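Local coordinates for BH1478 protein (Bacillus halodurans, PDB 2QUP) that is of unknown function and folds as an almost entirely helical single chain of the DUF327 family, at residues A[106-109]-A[110-114]; A[81-84]-A[85-89]. All coordinates share one frame; numbering follows the deposited sequence.

In the fold
Both contacts are local, each between neighbouring turns of one helix, and the two helices that carry them, 63-88 and 98-120, follow one another in the chain. Contact 2 (81-89), at the C-terminal end of helix 63-88, is partly buried: its leucines and valine reach helices 27-60, 98-120 and 126-144, so apolar pairs i to i+4 dominate and the arginine finds its salt bridge on another helix. Contact 1 (106-114) lies at the surface, where a carboxylate, guanidinium, carboxylate network runs along the helix while a buried valine faces inward. The centres of contact 1 and contact 2 are about 21 Å apart. Helix 126-144 packs against side chains of both.

Contact 1. Residues A[106-109]-A[110-114]; sequences KEVD and RKLLD
Residues 106-109 run into 110-114 as one unbroken stretch of helix 98-120, with Lys106 O accepting from Arg110 N, Glu107 O from Lys111 N, Val108 O from Leu112 N (2.8 Å) and Asp109 O from Leu113 N. On the surface side Glu107 and Arg110, three residues apart, lie alongside each other and point the same way. The arginine grips side-on: Arg110 NE gives a fairly straight bond to Glu107 OE1 (3.1 Å), which lies in the guanidinium plane although NE stands above the carboxylate plane. Arg110 NH2 reaches the syn lone pair of Glu107 OE2 at 3.3 Å, at a more bent angle. The two flat groups are turned 63° apart, and bends at chi2 and chi3 (-40°) fold the arginine back to the glutamate. Its remaining nitrogen, Arg110 NH1, forms a salt bridge with Asp114 OD1 at 3.3 Å, so both acids help fix the guanidinium's rotation. Lys111 lays CE 3.8 Å from Glu107 OE2, and its NZ makes a weak, long ion pair with Glu135. Elsewhere, Val108 CG1 touches Leu112 CD1 (4.0 Å) in one of two Leu112 conformers, and Val108 also packs on Leu139 of helix 126-144. The arrangement is that of an amphipathic stretch of helix in a helical bundle, the i, i+3, i+7 salt-bridge network outward and Val108 and Leu112 toward the other helices.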
loop_
_atom_site.group_PDB
_atom_site.type_symbol
_atom_site.label_atom_id
_atom_site.label_comp_id
_atom_site.label_asym_id
_atom_site.label_seq_id
_atom_site.Cartn_x
_atom_site.Cartn_y
_atom_site.Cartn_z
ATOM N N LYS A 106 10.154 -0.982 -3.811
ATOM C CA LYS A 106 11.250 -1.818 -3.351
ATOM C C LYS A 106 11.408 -1.851 -1.832
ATOM O O LYS A 106 11.714 -2.902 -1.261
ATOM C CB LYS A 106 12.555 -1.488 -4.091
ATOM C CG LYS A 106 12.472 -1.817 -5.631
ATOM C CD LYS A 106 13.823 -1.783 -6.384
ATOM C CE LYS A 106 14.536 -0.431 -6.249
ATOM N NZ LYS A 106 14.387 0.445 -7.448
ATOM N N GLU A 107 11.163 -0.730 -1.169
ATOM C CA GLU A 107 11.231 -0.699 0.296
ATOM C C GLU A 107 10.054 -1.398 0.960
ATOM O O GLU A 107 10.192 -1.913 2.067
ATOM C CB GLU A 107 11.299 0.729 0.809
ATOM C CG GLU A 107 12.684 1.207 1.207
ATOM C CD GLU A 107 13.320 0.368 2.305
ATOM O OE1 GLU A 107 14.530 0.062 2.186
ATOM O OE2 GLU A 107 12.617 0.023 3.282
ATOM N N VAL A 108 8.894 -1.385 0.294
ATOM C CA VAL A 108 7.711 -2.093 0.748
ATOM C C VAL A 108 8.000 -3.593 0.751
ATOM O O VAL A 108 7.767 -4.262 1.760
ATOM C CB VAL A 108 6.442 -1.804 -0.164
ATOM C CG1 VAL A 108 5.319 -2.768 0.167
ATOM C CG2 VAL A 108 5.920 -0.391 0.045
ATOM N N ASP A 109 8.513 -4.094 -0.383
ATOM C CA ASP A 109 8.912 -5.490 -0.531
ATOM C C ASP A 109 9.880 -5.894 0.587
ATOM O O ASP A 109 9.631 -6.873 1.278
ATOM C CB ASP A 109 9.561 -5.703 -1.898
ATOM C CG ASP A 109 9.765 -7.172 -2.229
ATOM O OD1 ASP A 109 10.900 -7.655 -2.082
ATOM O OD2 ASP A 109 8.798 -7.844 -2.654
ATOM N N ARG A 110 10.949 -5.127 0.776
ATOM C CA ARG A 110 11.905 -5.351 1.880
ATOM C C ARG A 110 11.202 -5.534 3.221
ATOM O O ARG A 110 11.445 -6.523 3.917
ATOM C CB ARG A 110 12.837 -4.165 2.000
ATOM C CG ARG A 110 14.226 -4.372 1.418
ATOM C CD ARG A 110 15.312 -4.023 2.428
ATOM N NE ARG A 110 15.002 -2.833 3.232
ATOM C CZ ARG A 110 14.954 -2.796 4.569
ATOM N NH1 ARG A 110 15.190 -3.883 5.288
ATOM N NH2 ARG A 110 14.667 -1.661 5.192
ATOM N N LYS A 111 10.329 -4.576 3.561
ATOM C CA LYS A 111 9.541 -4.595 4.798
ATOM C C LYS A 111 8.576 -5.778 4.957
ATOM O O LYS A 111 8.452 -6.321 6.047
ATOM C CB LYS A 111 8.799 -3.258 5.004
ATOM C CG LYS A 111 9.672 -2.044 5.403
ATOM C CD LYS A 111 10.737 -2.392 6.459
ATOM C CE LYS A 111 11.634 -1.196 6.790
ATOM N NZ LYS A 111 12.764 -1.539 7.731
ATOM N N LEU A 112 7.887 -6.142 3.878
ATOM C CA LEU A 112 7.006 -7.292 3.876
ATOM C C LEU A 112 7.730 -8.588 4.229
ATOM O O LEU A 112 7.213 -9.397 5.008
ATOM C CB LEU A 112 6.299 -7.425 2.521
ATOM C CG LEU A 112 5.140 -6.455 2.348
ATOM C CD1 LEU A 112 4.475 -6.605 0.921
ATOM C CD2 LEU A 112 4.084 -6.669 3.478
ATOM N N LEU A 113 8.934 -8.763 3.679
ATOM C CA LEU A 113 9.752 -9.949 3.946
ATOM C C LEU A 113 10.197 -9.951 5.403
ATOM O O LEU A 113 10.231 -10.997 6.033
ATOM C CB LEU A 113 10.974 -9.979 3.024
ATOM C CG LEU A 113 10.752 -10.221 1.526
ATOM C CD1 LEU A 113 12.040 -9.930 0.730
ATOM C CD2 LEU A 113 10.270 -11.634 1.272
ATOM N N ASP A 114 10.502 -8.774 5.937
ATOM C CA ASP A 114 10.931 -8.635 7.339
ATOM C C ASP A 114 9.807 -8.887 8.335
ATOM O O ASP A 114 10.034 -9.291 9.491
ATOM C CB ASP A 114 11.485 -7.235 7.577
ATOM C CG ASP A 114 12.878 -7.060 7.025
ATOM O OD1 ASP A 114 13.378 -5.924 7.094
ATOM O OD2 ASP A 114 13.471 -8.049 6.529
#

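Contact 2. Residues A[81-84]-A[85-89]; sequences VELG and LRLEE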
loop_
_atom_site.group_PDB
_atom_site.type_symbol
_atom_site.label_atom_id
_atom_site.label_comp_id
_atom_site.label_asym_id
_atom_site.label_seq_id
_atom_site.Cartn_x
_atom_site.Cartn_y
_atom_site.Cartn_z
ATOM N N VAL A 81 0.856 2.021 -7.905
ATOM C CA VAL A 81 1.867 2.251 -8.966
ATOM C C VAL A 81 1.215 2.705 -10.264
ATOM O O VAL A 81 1.675 3.647 -10.889
ATOM C CB VAL A 81 2.771 1.014 -9.247
ATOM C CG1 VAL A 81 3.783 1.312 -10.369
ATOM C CG2 VAL A 81 3.546 0.611 -8.025
ATOM N N GLU A 82 0.133 2.038 -10.652
ATOM C CA GLU A 82 -0.597 2.389 -11.865
ATOM C C GLU A 82 -1.134 3.813 -11.823
ATOM O O GLU A 82 -0.967 4.554 -12.790
ATOM C CB GLU A 82 -1.730 1.403 -12.117
ATOM C CG GLU A 82 -2.217 1.402 -13.551
ATOM C CD GLU A 82 -3.616 0.856 -13.689
ATOM O OE1 GLU A 82 -4.114 0.802 -14.832
ATOM O OE2 GLU A 82 -4.219 0.479 -12.659
ATOM N N LEU A 83 -1.745 4.199 -10.699
ATOM C CA LEU A 83 -2.130 5.594 -10.466
ATOM C C LEU A 83 -0.950 6.576 -10.404
ATOM O O LEU A 83 -0.976 7.604 -11.076
ATOM C CB LEU A 83 -3.005 5.727 -9.212
ATOM C CG LEU A 83 -3.584 7.115 -8.912
ATOM C CD1 LEU A 83 -4.502 7.605 -10.044
ATOM C CD2 LEU A 83 -4.299 7.142 -7.568
ATOM N N GLY A 84 0.065 6.258 -9.598
ATOM C CA GLY A 84 1.298 7.044 -9.517
ATOM C C GLY A 84 1.957 7.432 -10.830
ATOM O O GLY A 84 2.298 8.601 -11.040
ATOM N N LEU A 85 2.118 6.445 -11.708
ATOM C CA LEU A 85 2.727 6.642 -13.014
ATOM C C LEU A 85 1.864 7.488 -13.936
ATOM O O LEU A 85 2.397 8.214 -14.771
ATOM C CB LEU A 85 3.052 5.297 -13.691
ATOM C CG LEU A 85 4.088 4.353 -13.061
ATOM C CD1 LEU A 85 4.116 3.047 -13.829
ATOM C CD2 LEU A 85 5.502 4.969 -12.990
ATOM N N ARG A 86 0.544 7.402 -13.793
ATOM C CA ARG A 86 -0.337 8.260 -14.588
ATOM C C ARG A 86 -0.328 9.710 -14.106
ATOM O O ARG A 86 -0.271 10.640 -14.915
ATOM C CB ARG A 86 -1.758 7.721 -14.611
ATOM C CG ARG A 86 -2.529 8.080 -15.872
ATOM C CD ARG A 86 -3.796 7.237 -16.017
ATOM N NE ARG A 86 -4.716 7.363 -14.880
ATOM C CZ ARG A 86 -5.013 6.380 -14.030
ATOM N NH1 ARG A 86 -4.461 5.182 -14.172
ATOM N NH2 ARG A 86 -5.865 6.593 -13.036
ATOM N N LEU A 87 -0.360 9.895 -12.787
ATOM C CA LEU A 87 -0.299 11.221 -12.174
ATOM C C LEU A 87 0.977 11.979 -12.502
ATOM O O LEU A 87 0.951 13.208 -12.556
ATOM C CB LEU A 87 -0.433 11.139 -10.662
ATOM C CG LEU A 87 -1.781 10.781 -10.044
ATOM C CD1 LEU A 87 -1.695 10.941 -8.529
ATOM C CD2 LEU A 87 -2.907 11.618 -10.642
ATOM N N GLU A 88 2.076 11.243 -12.706
ATOM C CA GLU A 88 3.352 11.819 -13.154
ATOM C C GLU A 88 3.197 12.518 -14.501
ATOM O O GLU A 88 3.788 13.576 -14.726
ATOM C CB GLU A 88 4.441 10.745 -13.270
ATOM C CG GLU A 88 4.994 10.212 -11.951
ATOM C CD GLU A 88 5.939 11.158 -11.218
ATOM O OE1 GLU A 88 7.031 11.452 -11.753
ATOM O OE2 GLU A 88 5.600 11.572 -10.083
ATOM N N GLU A 89 2.384 11.921 -15.372
ATOM C CA GLU A 89 2.042 12.470 -16.677
ATOM C C GLU A 89 0.844 13.440 -16.665
ATOM O O GLU A 89 0.167 13.603 -17.680
ATOM C CB GLU A 89 1.772 11.323 -17.648
ATOM C CG GLU A 89 2.992 10.475 -17.991
ATOM C CD GLU A 89 2.623 9.213 -18.776
ATOM O OE1 GLU A 89 1.826 9.315 -19.739
ATOM O OE2 GLU A 89 3.121 8.115 -18.432
#
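Leu85 packs back on Val81, one turn earlier in helix 63-88, and its backbone N donates to Val81 O at 2.9 Å. Leu85 CB lies 3.5 Å from Val81 O, and CG comes closer to the same oxygen, at 3.3 Å. With CG anti to the carbonyl carbon (chi1 -64°), the chain runs back along the helix, and CD1 ends 3.9 Å from Val81 CG1, the two side chains lying alongside each other. Beyond this pair Leu85 meets Arg98 and Tyr102 of helix 98-120, and an alanine here would probably leave Val81 CG1 without its leucine neighbour and open a gap toward that helix. Leu83 and Leu87 make a second apolar pair at an oblique angle, CD1 to CG 4.2 Å. Leu83 CD1 also lies 3.4 Å from Arg86 NH2, while Leu83 CA sits over one guanidinium face. Arg86 N bonds weakly to Glu82 O, its NE forms a salt bridge with Asp36 of helix 27-60, and Glu82 OE1 stays 4.4 Å from Arg86 NH1, beyond a salt bridge. Glu88 takes the backbone N-H groups of Arg96 and Gly97. Both charged ends thus reach to other parts of the fold, while the apolar side chains pair between neighbouring turns.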